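Long-range contacts in chorismate synthase (Aquifex aeolicus, PDB 1Q1L), which is a chorismate synthase, expected to use reduced FMN in eliminating phosphate from 5-enolpyruvylshikimate-3-phosphate to give chorismate: residues 161-166 against 231-236; 269-274 against 317-322; 33-38 against 73-78; 27-32 against 150-155. All blocks are in the same frame, centred on the assembly; numbering follows the deposited sequence. Where two conformers were deposited one is given.

Contact 1 of 4, residues 161-166 against 231-236; sequences IKIGSF and FEVFAL
F234 lays its ring against the backbone of G164, and here the two antiparallel strands pack tightly. G164 CA stands over the ring in a CH-pi contact, 3.9 Å from the F234 centroid, and G164 O also sits above the ring, offset toward the rim. A side chain on G164 would run into F234 CZ. Two bonds clamp the same pair, the straighter being F234 N to G164 O (2.8 Å, 173°). On this face F166 crosses F234 at about a right angle, CE2 to CE2 at 4.0 Å. The F166 edge also meets a carboxylate, with E232 OE1 near the ring plane and 3.2 Å from CE1; Y183 OH holds that oxygen too. L190 and H194 of helix 187-197 cover F234. An alanine in place of F234 would probably open a gap between G164 and that helix and leave F166 freer to shift. The backbone pairing of K162 with L236 holds, but the lysine side chain is on the solvent side, modelled in two conformers. On the opposite face, I163 CG1 touches A235 CB (3.8 Å). The sheet is one beta layer of the beta-alpha-beta sandwich, with helix 356-379 packed on I163 and A235.

Contact 2 of 4, residues 269-274 against 317-322; sequences VEIGLG and IVVRVA
E270 and R320 face each other as a hydrogen-bonded antiparallel pair, and their side chains, lying side by side and pointing the same way, carry the ionic part of the contact. R320 NH1 gives a hydrogen bond of 2.8 Å to E270 OE2, a salt bridge in which the oxygen lies in the guanidinium plane although carboxylate and guanidinium planes are 70° apart. The arginine chain bends at chi3 (66°), which swings NE back from an extended path; NE pairs with E232 OE2 on the next strand. E270 OE1 accepts the backbone N of F275.

The backbone adds R320 N to E270 O at 2.7 Å and the return bond from E270 N to R320 O at 2.8 Å. Beyond them, G272 N reaches V318 O (2.8 Å) as the chain enters a type II' turn from I271 to G274. G272 O lies against the arginine's aliphatic arm, 3.2 Å from R320 CD.

Apolar contacts fill the other face. V269 CG2 meets V319 CG1 at 3.7 Å, I271 CD1 lies 4.0 Å from V319 CG2, and I256 and M261 of helix 252-261 pack onto them. V269 and E270 also pair with a strand of the second subunit, so the sheet continues across that interface.

A leucine in place of R320 would probably leave the buried E270 OE2 without its positive mate and weaken the hold on E232. With one guanidinium shared by two buried glutamates, both are likely to stay ionised, and the charge would tie three neighbouring strands together.

Contact 3 of 4, residues 33-38 against 73-78; sequences LPLSEE and GKTLGS
A single beta bridge joins the loop that leads into helix 37-48 to the small hairpin of strands 70-71 and 74-75, with P34 beside K74. T75 does most of the gripping on the hairpin side. Its OG1, set between backbone N and carbonyl carbon (chi1 55°), accepts L33 N at 2.9 Å and in turn donates to P30 O, so one hydroxyl links two points of the same loop. T75 N bonds to L33 O at 3.0 Å, coming from 36° above the carbonyl plane. On the far side of P34, L35 N reaches G73 O (2.8 Å, 161°), and P34 CA makes a CA-H...O contact of 3.2 Å to that oxygen.

Past the bridge, S36 takes the N-cap position of helix 37-48; its hydroxyl caps a backbone N in the first turn, while E39 OE2 accepts S36 N, as in a capping box. The apolar side faces inward: T75 CG2 lies 3.9 Å from L33 CB and 4.2 Å from L35 CD2, the L35 and T75 side chains crossing at about a right angle and both touching I80 of strand 80-85. F155 and V151 of helix 142-157 cover L33 and L35, respectively. P34 and K74 lie on the exposed side, and P34 O takes a hydrogen bond from K154 NZ.

Contact 4 of 4, residues 27-32 against 150-155; sequences EGIPAN and AVCKKF
This is a buried, wholly apolar contact in which I29 and P30, in the loop after strand 21-27, press on V151, C152 and F155 along one side of helix 142-157. I29 CG1 is anti to the carbonyl carbon (chi1 -61°) and meets V151 CG1 at 4.0 Å, the two side chains crossing at a slant. I29 CD1 lies 4.3 Å from F155 CB, one turn on, and 4.5 Å from C152 SG. V151 and F155 are joined by the backbone bond from F155 N to V151 O, and I29 bears on both.

Here the four-stranded sheet that contains strand 21-27 meets the helical layer of the sandwich, and P30 carries the join on toward the C-terminal helices. P30 CD lies 3.7 Å from F155 CE1. P30 CG is 3.9 Å from F155 CE1, and the proline and the phenylalanine cross at about a right angle. With CG anti to the backbone N (chi1 171°), the ring of F155 is carried out to P30, and F159 meets it edge-to-face. L376 of helix 356-379 and M384 of helix 384-399 touch both P30 and F155, while L9 packs on I29 and C152.

In the fold
Along the chain, contact 3 lies within the span that contact 4 bridges; contact 1 follows, then contact 2. Contacts 1 and 2 belong to one five-stranded antiparallel sheet, in which strands 229-236 and 317-323 are neighbours; their centres are 11 Å apart. Contacts 3 and 4, with centres 8 Å apart, lie where the loops of the four-stranded sheet meet helix 142-157, and both touch the third subunit. That helix leads on to strand 162-170, and K153 on it touches I163, so contacts 1 and 4 touch there, although their centres are 18 Å apart. Contacts 2 and 3 are about 32 Å apart, centre to centre, on opposite sides of the chain's centre, spanning the sandwich from one subunit interface toward another in the tetramer.

Contact 1 of 4, residues 161-166 against 231-236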
loop_
_atom_site.group_PDB
_atom_site.type_symbol
_atom_site.label_atom_id
_atom_site.label_comp_id
_atom_site.label_asym_id
_atom_site.label_seq_id
_atom_site.Cartn_x
_atom_site.Cartn_y
_atom_site.Cartn_z
ATOM N N ILE A 161 -21.798 -15.149 -8.080
ATOM C CA ILE A 161 -21.851 -14.509 -6.767
ATOM C C ILE A 161 -22.857 -13.357 -6.794
ATOM O O ILE A 161 -22.729 -12.410 -7.570
ATOM C CB ILE A 161 -20.440 -14.017 -6.334
ATOM C CG1 ILE A 161 -19.544 -15.234 -6.044
ATOM C CG2 ILE A 161 -20.541 -13.106 -5.117
ATOM C CD1 ILE A 161 -18.083 -14.905 -5.778
ATOM N N LYS A 162 -23.870 -13.459 -5.940
ATOM C CA LYS A 162 -24.969 -12.401 -5.859
ATOM C C LYS A 162 -24.914 -11.564 -4.458
ATOM O O LYS A 162 -24.748 -12.168 -3.306
ATOM C CB LYS A 162 -26.510 -13.128 -6.066
ATOM C CG LYS A 162 -26.666 -14.147 -7.585
ATOM C CD LYS A 162 -28.254 -15.087 -7.628
ATOM C CE LYS A 162 -28.288 -16.314 -9.009
ATOM N NZ LYS A 162 -26.964 -17.404 -8.966
ATOM N N ILE A 163 -25.057 -10.251 -4.571
ATOM C CA ILE A 163 -25.036 -9.393 -3.413
ATOM C C ILE A 163 -26.387 -8.703 -3.328
ATOM O O ILE A 163 -26.955 -8.304 -4.343
ATOM C CB ILE A 163 -23.879 -8.380 -3.520
ATOM C CG1 ILE A 163 -22.552 -9.145 -3.369
ATOM C CG2 ILE A 163 -24.041 -7.292 -2.493
ATOM C CD1 ILE A 163 -21.329 -8.287 -3.282
ATOM N N GLY A 164 -26.918 -8.595 -2.116
ATOM C CA GLY A 164 -28.203 -7.954 -1.940
ATOM C C GLY A 164 -28.318 -7.459 -0.525
ATOM O O GLY A 164 -27.397 -7.657 0.270
ATOM N N SER A 165 -29.448 -6.833 -0.202
ATOM C CA SER A 165 -29.663 -6.307 1.136
ATOM C C SER A 165 -31.123 -5.923 1.356
ATOM O O SER A 165 -31.960 -6.039 0.462
ATOM C CB SER A 165 -28.789 -5.072 1.361
ATOM O OG SER A 165 -29.199 -4.008 0.519
ATOM N N PHE A 166 -31.414 -5.459 2.562
ATOM C CA PHE A 166 -32.764 -5.037 2.915
ATOM C C PHE A 166 -32.742 -4.408 4.292
ATOM O O PHE A 166 -31.916 -4.766 5.130
ATOM C CB PHE A 166 -33.728 -6.233 2.876
ATOM C CG PHE A 166 -33.216 -7.449 3.587
ATOM C CD1 PHE A 166 -33.283 -7.544 4.972
ATOM C CD2 PHE A 166 -32.628 -8.485 2.872
ATOM C CE1 PHE A 166 -32.766 -8.657 5.633
ATOM C CE2 PHE A 166 -32.107 -9.599 3.523
ATOM C CZ PHE A 166 -32.177 -9.684 4.902
ATOM N N PHE A 231 -29.654 -2.238 8.533
ATOM C CA PHE A 231 -29.902 -3.079 7.374
ATOM C C PHE A 231 -28.927 -4.241 7.356
ATOM O O PHE A 231 -27.913 -4.228 8.052
ATOM C CB PHE A 231 -29.802 -2.291 6.066
ATOM C CG PHE A 231 -28.484 -1.615 5.863
ATOM C CD1 PHE A 231 -28.264 -0.333 6.353
ATOM C CD2 PHE A 231 -27.461 -2.252 5.169
ATOM C CE1 PHE A 231 -27.039 0.307 6.152
ATOM C CE2 PHE A 231 -26.233 -1.615 4.966
ATOM C CZ PHE A 231 -26.025 -0.337 5.456
ATOM N N GLU A 232 -29.257 -5.266 6.581
ATOM C CA GLU A 232 -28.397 -6.426 6.475
ATOM C C GLU A 232 -27.998 -6.563 5.015
ATOM O O GLU A 232 -28.821 -6.396 4.111
ATOM C CB GLU A 232 -29.128 -7.682 6.977
ATOM C CG GLU A 232 -29.734 -7.486 8.373
ATOM C CD GLU A 232 -30.397 -8.727 8.951
ATOM O OE1 GLU A 232 -30.977 -9.520 8.180
ATOM O OE2 GLU A 232 -30.350 -8.894 10.191
ATOM N N VAL A 233 -26.719 -6.827 4.791
ATOM C CA VAL A 233 -26.200 -6.989 3.442
ATOM C C VAL A 233 -25.683 -8.404 3.361
ATOM O O VAL A 233 -25.068 -8.892 4.304
ATOM C CB VAL A 233 -25.016 -6.027 3.167
ATOM C CG1 VAL A 233 -24.637 -6.075 1.688
ATOM C CG2 VAL A 233 -25.383 -4.630 3.581
ATOM N N PHE A 234 -25.925 -9.072 2.242
ATOM C CA PHE A 234 -25.462 -10.438 2.097
ATOM C C PHE A 234 -24.860 -10.666 0.724
ATOM O O PHE A 234 -25.095 -9.897 -0.214
ATOM C CB PHE A 234 -26.626 -11.413 2.305
ATOM C CG PHE A 234 -27.676 -11.336 1.232
ATOM C CD1 PHE A 234 -27.527 -12.042 0.046
ATOM C CD2 PHE A 234 -28.790 -10.518 1.387
ATOM C CE1 PHE A 234 -28.474 -11.931 -0.975
ATOM C CE2 PHE A 234 -29.732 -10.403 0.379
ATOM C CZ PHE A 234 -29.575 -11.112 -0.806
ATOM N N ALA A 235 -24.075 -11.731 0.624
ATOM C CA ALA A 235 -23.454 -12.142 -0.625
ATOM C C ALA A 235 -23.629 -13.650 -0.666
ATOM O O ALA A 235 -23.309 -14.340 0.307
ATOM C CB ALA A 235 -21.972 -11.776 -0.640
ATOM N N LEU A 236 -24.146 -14.158 -1.781
ATOM C CA LEU A 236 -24.384 -15.586 -1.939
ATOM C C LEU A 236 -23.399 -16.253 -2.892
ATOM O O LEU A 236 -22.896 -15.627 -3.825
ATOM C CB LEU A 236 -25.806 -15.828 -2.455
ATOM C CG LEU A 236 -26.952 -15.221 -1.641
ATOM C CD1 LEU A 236 -28.284 -15.562 -2.278
ATOM C CD2 LEU A 236 -26.888 -15.747 -0.218
#

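Contact 2 of 4, residues 269-274 against 317-322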
loop_
_atom_site.group_PDB
_atom_site.type_symbol
_atom_site.label_atom_id
_atom_site.label_comp_id
_atom_site.label_asym_id
_atom_site.label_seq_id
_atom_site.Cartn_x
_atom_site.Cartn_y
_atom_site.Cartn_z
ATOM N N VAL A 269 -21.277 -2.391 13.137
ATOM C CA VAL A 269 -21.237 -3.451 12.146
ATOM C C VAL A 269 -21.065 -4.810 12.814
ATOM O O VAL A 269 -20.237 -4.978 13.711
ATOM C CB VAL A 269 -20.085 -3.231 11.142
ATOM C CG1 VAL A 269 -18.787 -3.063 11.887
ATOM C CG2 VAL A 269 -19.981 -4.427 10.197
ATOM N N GLU A 270 -21.859 -5.776 12.377
ATOM C CA GLU A 270 -21.779 -7.125 12.915
ATOM C C GLU A 270 -21.668 -8.104 11.768
ATOM O O GLU A 270 -22.267 -7.895 10.715
ATOM C CB GLU A 270 -23.044 -7.482 13.703
ATOM C CG GLU A 270 -23.298 -6.667 14.946
ATOM C CD GLU A 270 -24.612 -7.049 15.612
ATOM O OE1 GLU A 270 -24.568 -7.613 16.721
ATOM O OE2 GLU A 270 -25.687 -6.796 15.024
ATOM N N ILE A 271 -20.894 -9.164 11.965
ATOM C CA ILE A 271 -20.787 -10.204 10.954
ATOM C C ILE A 271 -21.647 -11.332 11.525
ATOM O O ILE A 271 -21.334 -11.889 12.576
ATOM C CB ILE A 271 -19.341 -10.713 10.777
ATOM C CG1 ILE A 271 -18.419 -9.565 10.338
ATOM C CG2 ILE A 271 -19.318 -11.841 9.744
ATOM C CD1 ILE A 271 -18.749 -8.970 8.982
ATOM N N GLY A 272 -22.737 -11.656 10.849
ATOM C CA GLY A 272 -23.600 -12.707 11.349
ATOM C C GLY A 272 -24.389 -12.232 12.557
ATOM O O GLY A 272 -24.871 -11.101 12.584
ATOM N N LEU A 273 -24.502 -13.095 13.562
ATOM C CA LEU A 273 -25.252 -12.798 14.782
ATOM C C LEU A 273 -24.711 -11.576 15.528
ATOM O O LEU A 273 -25.480 -10.798 16.089
ATOM C CB LEU A 273 -25.236 -14.029 15.697
ATOM C CG LEU A 273 -26.516 -14.379 16.461
ATOM C CD1 LEU A 273 -27.694 -14.497 15.498
ATOM C CD2 LEU A 273 -26.300 -15.691 17.209
ATOM N N GLY A 274 -23.391 -11.417 15.543
ATOM C CA GLY A 274 -22.778 -10.266 16.195
ATOM C C GLY A 274 -22.848 -10.169 17.714
ATOM O O GLY A 274 -22.464 -11.096 18.426
ATOM N N ILE A 317 -22.460 -14.739 3.126
ATOM C CA ILE A 317 -21.793 -13.702 3.909
ATOM C C ILE A 317 -22.927 -12.804 4.376
ATOM O O ILE A 317 -23.736 -12.341 3.568
ATOM C CB ILE A 317 -20.828 -12.853 3.059
ATOM C CG1 ILE A 317 -19.781 -13.750 2.401
ATOM C CG2 ILE A 317 -20.184 -11.788 3.933
ATOM C CD1 ILE A 317 -18.983 -14.593 3.373
ATOM N N VAL A 318 -23.004 -12.564 5.676
ATOM C CA VAL A 318 -24.077 -11.730 6.199
ATOM C C VAL A 318 -23.519 -10.683 7.126
ATOM O O VAL A 318 -22.848 -10.999 8.109
ATOM C CB VAL A 318 -25.119 -12.571 6.951
ATOM C CG1 VAL A 318 -26.203 -11.661 7.544
ATOM C CG2 VAL A 318 -25.733 -13.583 6.006
ATOM N N VAL A 319 -23.820 -9.430 6.809
ATOM C CA VAL A 319 -23.333 -8.300 7.581
ATOM C C VAL A 319 -24.479 -7.412 8.041
ATOM O O VAL A 319 -25.352 -7.065 7.251
ATOM C CB VAL A 319 -22.366 -7.450 6.720
ATOM C CG1 VAL A 319 -21.655 -6.444 7.573
ATOM C CG2 VAL A 319 -21.388 -8.361 6.001
ATOM N N ARG A 320 -24.459 -7.031 9.313
ATOM C CA ARG A 320 -25.507 -6.174 9.876
ATOM C C ARG A 320 -24.880 -4.799 10.091
ATOM O O ARG A 320 -23.807 -4.685 10.681
ATOM C CB ARG A 320 -26.013 -6.769 11.196
ATOM C CG ARG A 320 -26.198 -8.286 11.143
ATOM C CD ARG A 320 -27.073 -8.794 12.287
ATOM N NE ARG A 320 -28.443 -8.307 12.170
ATOM C CZ ARG A 320 -28.981 -7.378 12.952
ATOM N NH1 ARG A 320 -28.272 -6.824 13.928
ATOM N NH2 ARG A 320 -30.231 -6.987 12.746
ATOM N N VAL A 321 -25.558 -3.761 9.615
ATOM C CA VAL A 321 -25.029 -2.408 9.678
ATOM C C VAL A 321 -25.973 -1.400 10.319
ATOM O O VAL A 321 -27.148 -1.315 9.961
ATOM C CB VAL A 321 -24.673 -1.937 8.246
ATOM C CG1 VAL A 321 -23.917 -0.627 8.286
ATOM C CG2 VAL A 321 -23.857 -3.022 7.540
ATOM N N ALA A 322 -25.435 -0.615 11.252
ATOM C CA ALA A 322 -26.224 0.382 11.971
ATOM C C ALA A 322 -25.909 1.809 11.541
ATOM O O ALA A 322 -24.749 2.243 11.569
ATOM C CB ALA A 322 -25.994 0.225 13.470
#

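Contact 3 of 4, residues 33-38 against 73-78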
loop_
_atom_site.group_PDB
_atom_site.type_symbol
_atom_site.label_atom_id
_atom_site.label_comp_id
_atom_site.label_asym_id
_atom_site.label_seq_id
_atom_site.Cartn_x
_atom_site.Cartn_y
_atom_site.Cartn_z
ATOM N N LEU A 33 -14.542 -8.342 -19.636
ATOM C CA LEU A 33 -15.737 -8.401 -18.801
ATOM C C LEU A 33 -16.785 -7.495 -19.442
ATOM O O LEU A 33 -16.551 -6.302 -19.624
ATOM C CB LEU A 33 -15.453 -7.873 -17.392
ATOM C CG LEU A 33 -16.712 -7.690 -16.525
ATOM C CD1 LEU A 33 -17.227 -9.062 -16.095
ATOM C CD2 LEU A 33 -16.404 -6.827 -15.300
ATOM N N PRO A 34 -17.949 -8.050 -19.810
ATOM C CA PRO A 34 -18.974 -7.193 -20.419
ATOM C C PRO A 34 -19.384 -6.131 -19.399
ATOM O O PRO A 34 -19.701 -6.465 -18.260
ATOM C CB PRO A 34 -20.112 -8.167 -20.709
ATOM C CG PRO A 34 -19.395 -9.481 -20.914
ATOM C CD PRO A 34 -18.358 -9.464 -19.820
ATOM N N LEU A 35 -19.374 -4.862 -19.798
ATOM C CA LEU A 35 -19.748 -3.777 -18.890
ATOM C C LEU A 35 -20.433 -2.643 -19.645
ATOM O O LEU A 35 -19.952 -2.208 -20.689
ATOM C CB LEU A 35 -18.506 -3.232 -18.172
ATOM C CG LEU A 35 -18.706 -2.115 -17.134
ATOM C CD1 LEU A 35 -19.513 -2.640 -15.947
ATOM C CD2 LEU A 35 -17.355 -1.612 -16.651
ATOM N N SER A 36 -21.548 -2.159 -19.106
ATOM C CA SER A 36 -22.288 -1.075 -19.740
ATOM C C SER A 36 -22.601 0.028 -18.739
ATOM O O SER A 36 -22.544 -0.185 -17.528
ATOM C CB SER A 36 -23.601 -1.604 -20.318
ATOM O OG SER A 36 -24.454 -2.041 -19.273
ATOM N N GLU A 37 -22.928 1.209 -19.248
ATOM C CA GLU A 37 -23.278 2.321 -18.376
ATOM C C GLU A 37 -24.624 2.028 -17.704
ATOM O O GLU A 37 -24.847 2.406 -16.557
ATOM C CB GLU A 37 -23.361 3.629 -19.175
ATOM C CG GLU A 37 -22.082 3.968 -19.942
ATOM C CD GLU A 37 -22.098 5.360 -20.555
ATOM O OE1 GLU A 37 -23.056 5.677 -21.293
ATOM O OE2 GLU A 37 -21.148 6.135 -20.306
ATOM N N GLU A 38 -25.519 1.350 -18.417
ATOM C CA GLU A 38 -26.836 1.030 -17.863
ATOM C C GLU A 38 -26.731 0.223 -16.572
ATOM O O GLU A 38 -27.474 0.465 -15.625
ATOM C CB GLU A 38 -27.684 0.272 -18.888
ATOM C CG GLU A 38 -28.972 -0.341 -18.324
ATOM C CD GLU A 38 -29.740 0.602 -17.403
ATOM O OE1 GLU A 38 -29.899 1.794 -17.751
ATOM O OE2 GLU A 38 -30.196 0.148 -16.332
ATOM N N GLY A 73 -18.344 -2.757 -25.555
ATOM C CA GLY A 73 -19.041 -3.425 -24.471
ATOM C C GLY A 73 -18.217 -4.257 -23.504
ATOM O O GLY A 73 -18.767 -4.817 -22.557
ATOM N N LYS A 74 -16.908 -4.340 -23.720
ATOM C CA LYS A 74 -16.058 -5.138 -22.841
ATOM C C LYS A 74 -14.897 -4.348 -22.246
ATOM O O LYS A 74 -14.411 -3.389 -22.853
ATOM C CB LYS A 74 -15.499 -6.340 -23.604
ATOM C CG LYS A 74 -16.541 -7.342 -24.067
ATOM C CD LYS A 74 -15.873 -8.524 -24.752
ATOM C CE LYS A 74 -16.889 -9.565 -25.199
ATOM N NZ LYS A 74 -17.846 -9.024 -26.213
ATOM N N THR A 75 -14.452 -4.762 -21.059
ATOM C CA THR A 75 -13.337 -4.099 -20.394
ATOM C C THR A 75 -12.048 -4.411 -21.155
ATOM O O THR A 75 -11.855 -5.528 -21.642
ATOM C CB THR A 75 -13.168 -4.586 -18.934
ATOM O OG1 THR A 75 -13.030 -6.010 -18.926
ATOM C CG2 THR A 75 -14.373 -4.191 -18.082
ATOM N N LEU A 76 -11.167 -3.423 -21.247
ATOM C CA LEU A 76 -9.896 -3.595 -21.947
ATOM C C LEU A 76 -8.849 -4.162 -21.002
ATOM O O LEU A 76 -7.925 -4.863 -21.425
ATOM C CB LEU A 76 -9.421 -2.245 -22.480
ATOM C CG LEU A 76 -10.316 -1.601 -23.546
ATOM C CD1 LEU A 76 -9.928 -0.146 -23.751
ATOM C CD2 LEU A 76 -10.193 -2.385 -24.840
ATOM N N GLY A 77 -9.016 -3.865 -19.716
ATOM C CA GLY A 77 -8.072 -4.312 -18.710
ATOM C C GLY A 77 -7.350 -3.086 -18.177
ATOM O O GLY A 77 -6.638 -3.145 -17.173
ATOM N N SER A 78 -7.529 -1.962 -18.864
ATOM C CA SER A 78 -6.912 -0.706 -18.455
ATOM C C SER A 78 -7.814 -0.070 -17.396
ATOM O O SER A 78 -8.931 -0.532 -17.171
ATOM C CB SER A 78 -6.762 0.222 -19.662
ATOM O OG SER A 78 -8.009 0.408 -20.303
#

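Contact 4 of 4, residues 27-32 against 150-155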
loop_
_atom_site.group_PDB
_atom_site.type_symbol
_atom_site.label_atom_id
_atom_site.label_comp_id
_atom_site.label_asym_id
_atom_site.label_seq_id
_atom_site.Cartn_x
_atom_site.Cartn_y
_atom_site.Cartn_z
ATOM N N GLU A 27 -9.124 0.376 -10.946
ATOM C CA GLU A 27 -8.116 -0.392 -11.658
ATOM C C GLU A 27 -8.005 -1.814 -11.124
ATOM O O GLU A 27 -8.054 -2.035 -9.917
ATOM C CB GLU A 27 -6.755 0.294 -11.533
ATOM C CG GLU A 27 -5.663 -0.377 -12.341
ATOM C CD GLU A 27 -4.297 0.237 -12.100
ATOM O OE1 GLU A 27 -3.685 -0.065 -11.057
ATOM O OE2 GLU A 27 -3.840 1.029 -12.953
ATOM N N GLY A 28 -7.846 -2.777 -12.023
ATOM C CA GLY A 28 -7.700 -4.154 -11.591
ATOM C C GLY A 28 -8.747 -5.129 -12.086
ATOM O O GLY A 28 -8.542 -6.343 -11.988
ATOM N N ILE A 29 -9.874 -4.630 -12.595
ATOM C CA ILE A 29 -10.901 -5.539 -13.113
ATOM C C ILE A 29 -10.330 -6.178 -14.374
ATOM O O ILE A 29 -9.835 -5.482 -15.250
ATOM C CB ILE A 29 -12.205 -4.800 -13.462
ATOM C CG1 ILE A 29 -12.780 -4.139 -12.204
ATOM C CG2 ILE A 29 -13.226 -5.792 -14.017
ATOM C CD1 ILE A 29 -13.338 -5.119 -11.189
ATOM N N PRO A 30 -10.383 -7.514 -14.477
ATOM C CA PRO A 30 -9.838 -8.183 -15.665
ATOM C C PRO A 30 -10.449 -7.727 -16.978
ATOM O O PRO A 30 -11.547 -7.160 -17.011
ATOM C CB PRO A 30 -10.110 -9.658 -15.391
ATOM C CG PRO A 30 -10.104 -9.727 -13.879
ATOM C CD PRO A 30 -10.889 -8.499 -13.507
ATOM N N ALA A 31 -9.719 -7.991 -18.057
ATOM C CA ALA A 31 -10.155 -7.647 -19.405
ATOM C C ALA A 31 -11.194 -8.645 -19.898
ATOM O O ALA A 31 -11.223 -9.794 -19.455
ATOM C CB ALA A 31 -8.955 -7.659 -20.359
ATOM N N ASN A 32 -12.037 -8.190 -20.821
ATOM C CA ASN A 32 -13.066 -9.013 -21.442
ATOM C C ASN A 32 -14.323 -9.223 -20.606
ATOM O O ASN A 32 -15.078 -10.166 -20.837
ATOM C CB ASN A 32 -12.473 -10.367 -21.865
ATOM C CG ASN A 32 -11.365 -10.220 -22.908
ATOM O OD1 ASN A 32 -10.607 -11.157 -23.164
ATOM N ND2 ASN A 32 -11.273 -9.041 -23.515
ATOM N N ALA A 150 -20.788 -1.053 -8.604
ATOM C CA ALA A 150 -21.601 -1.630 -9.675
ATOM C C ALA A 150 -20.716 -2.454 -10.598
ATOM O O ALA A 150 -21.120 -3.510 -11.089
ATOM C CB ALA A 150 -22.304 -0.517 -10.471
ATOM N N VAL A 151 -19.499 -1.974 -10.838
ATOM C CA VAL A 151 -18.574 -2.699 -11.704
ATOM C C VAL A 151 -18.153 -3.996 -11.017
ATOM O O VAL A 151 -18.102 -5.059 -11.637
ATOM C CB VAL A 151 -17.309 -1.841 -12.017
ATOM C CG1 VAL A 151 -16.359 -2.609 -12.924
ATOM C CG2 VAL A 151 -17.728 -0.538 -12.686
ATOM N N CYS A 152 -17.863 -3.908 -9.726
ATOM C CA CYS A 152 -17.446 -5.082 -8.974
ATOM C C CYS A 152 -18.556 -6.122 -8.909
ATOM O O CYS A 152 -18.289 -7.323 -8.954
ATOM C CB CYS A 152 -17.001 -4.665 -7.576
ATOM S SG CYS A 152 -15.555 -3.583 -7.630
ATOM N N LYS A 153 -19.801 -5.667 -8.812
ATOM C CA LYS A 153 -20.930 -6.596 -8.786
ATOM C C LYS A 153 -21.001 -7.342 -10.113
ATOM O O LYS A 153 -21.205 -8.552 -10.141
ATOM C CB LYS A 153 -22.252 -5.861 -8.575
ATOM C CG LYS A 153 -22.523 -5.385 -7.164
ATOM C CD LYS A 153 -23.958 -4.881 -7.061
ATOM C CE LYS A 153 -24.295 -4.402 -5.663
ATOM N NZ LYS A 153 -25.700 -3.913 -5.585
ATOM N N LYS A 154 -20.853 -6.620 -11.220
ATOM C CA LYS A 154 -20.899 -7.266 -12.529
ATOM C C LYS A 154 -19.818 -8.339 -12.580
ATOM O O LYS A 154 -20.053 -9.464 -13.027
ATOM C CB LYS A 154 -20.678 -6.246 -13.649
ATOM C CG LYS A 154 -20.820 -6.845 -15.046
ATOM C CD LYS A 154 -22.176 -7.546 -15.204
ATOM C CE LYS A 154 -22.263 -8.330 -16.511
ATOM N NZ LYS A 154 -22.151 -7.447 -17.705
ATOM N N PHE A 155 -18.628 -7.987 -12.111
ATOM C CA PHE A 155 -17.514 -8.931 -12.084
ATOM C C PHE A 155 -17.875 -10.190 -11.280
ATOM O O PHE A 155 -17.671 -11.315 -11.738
ATOM C CB PHE A 155 -16.277 -8.260 -11.469
ATOM C CG PHE A 155 -15.145 -9.211 -11.203
ATOM C CD1 PHE A 155 -14.447 -9.803 -12.254
ATOM C CD2 PHE A 155 -14.804 -9.550 -9.894
ATOM C CE1 PHE A 155 -13.425 -10.722 -12.004
ATOM C CE2 PHE A 155 -13.787 -10.464 -9.634
ATOM C CZ PHE A 155 -13.095 -11.054 -10.691
#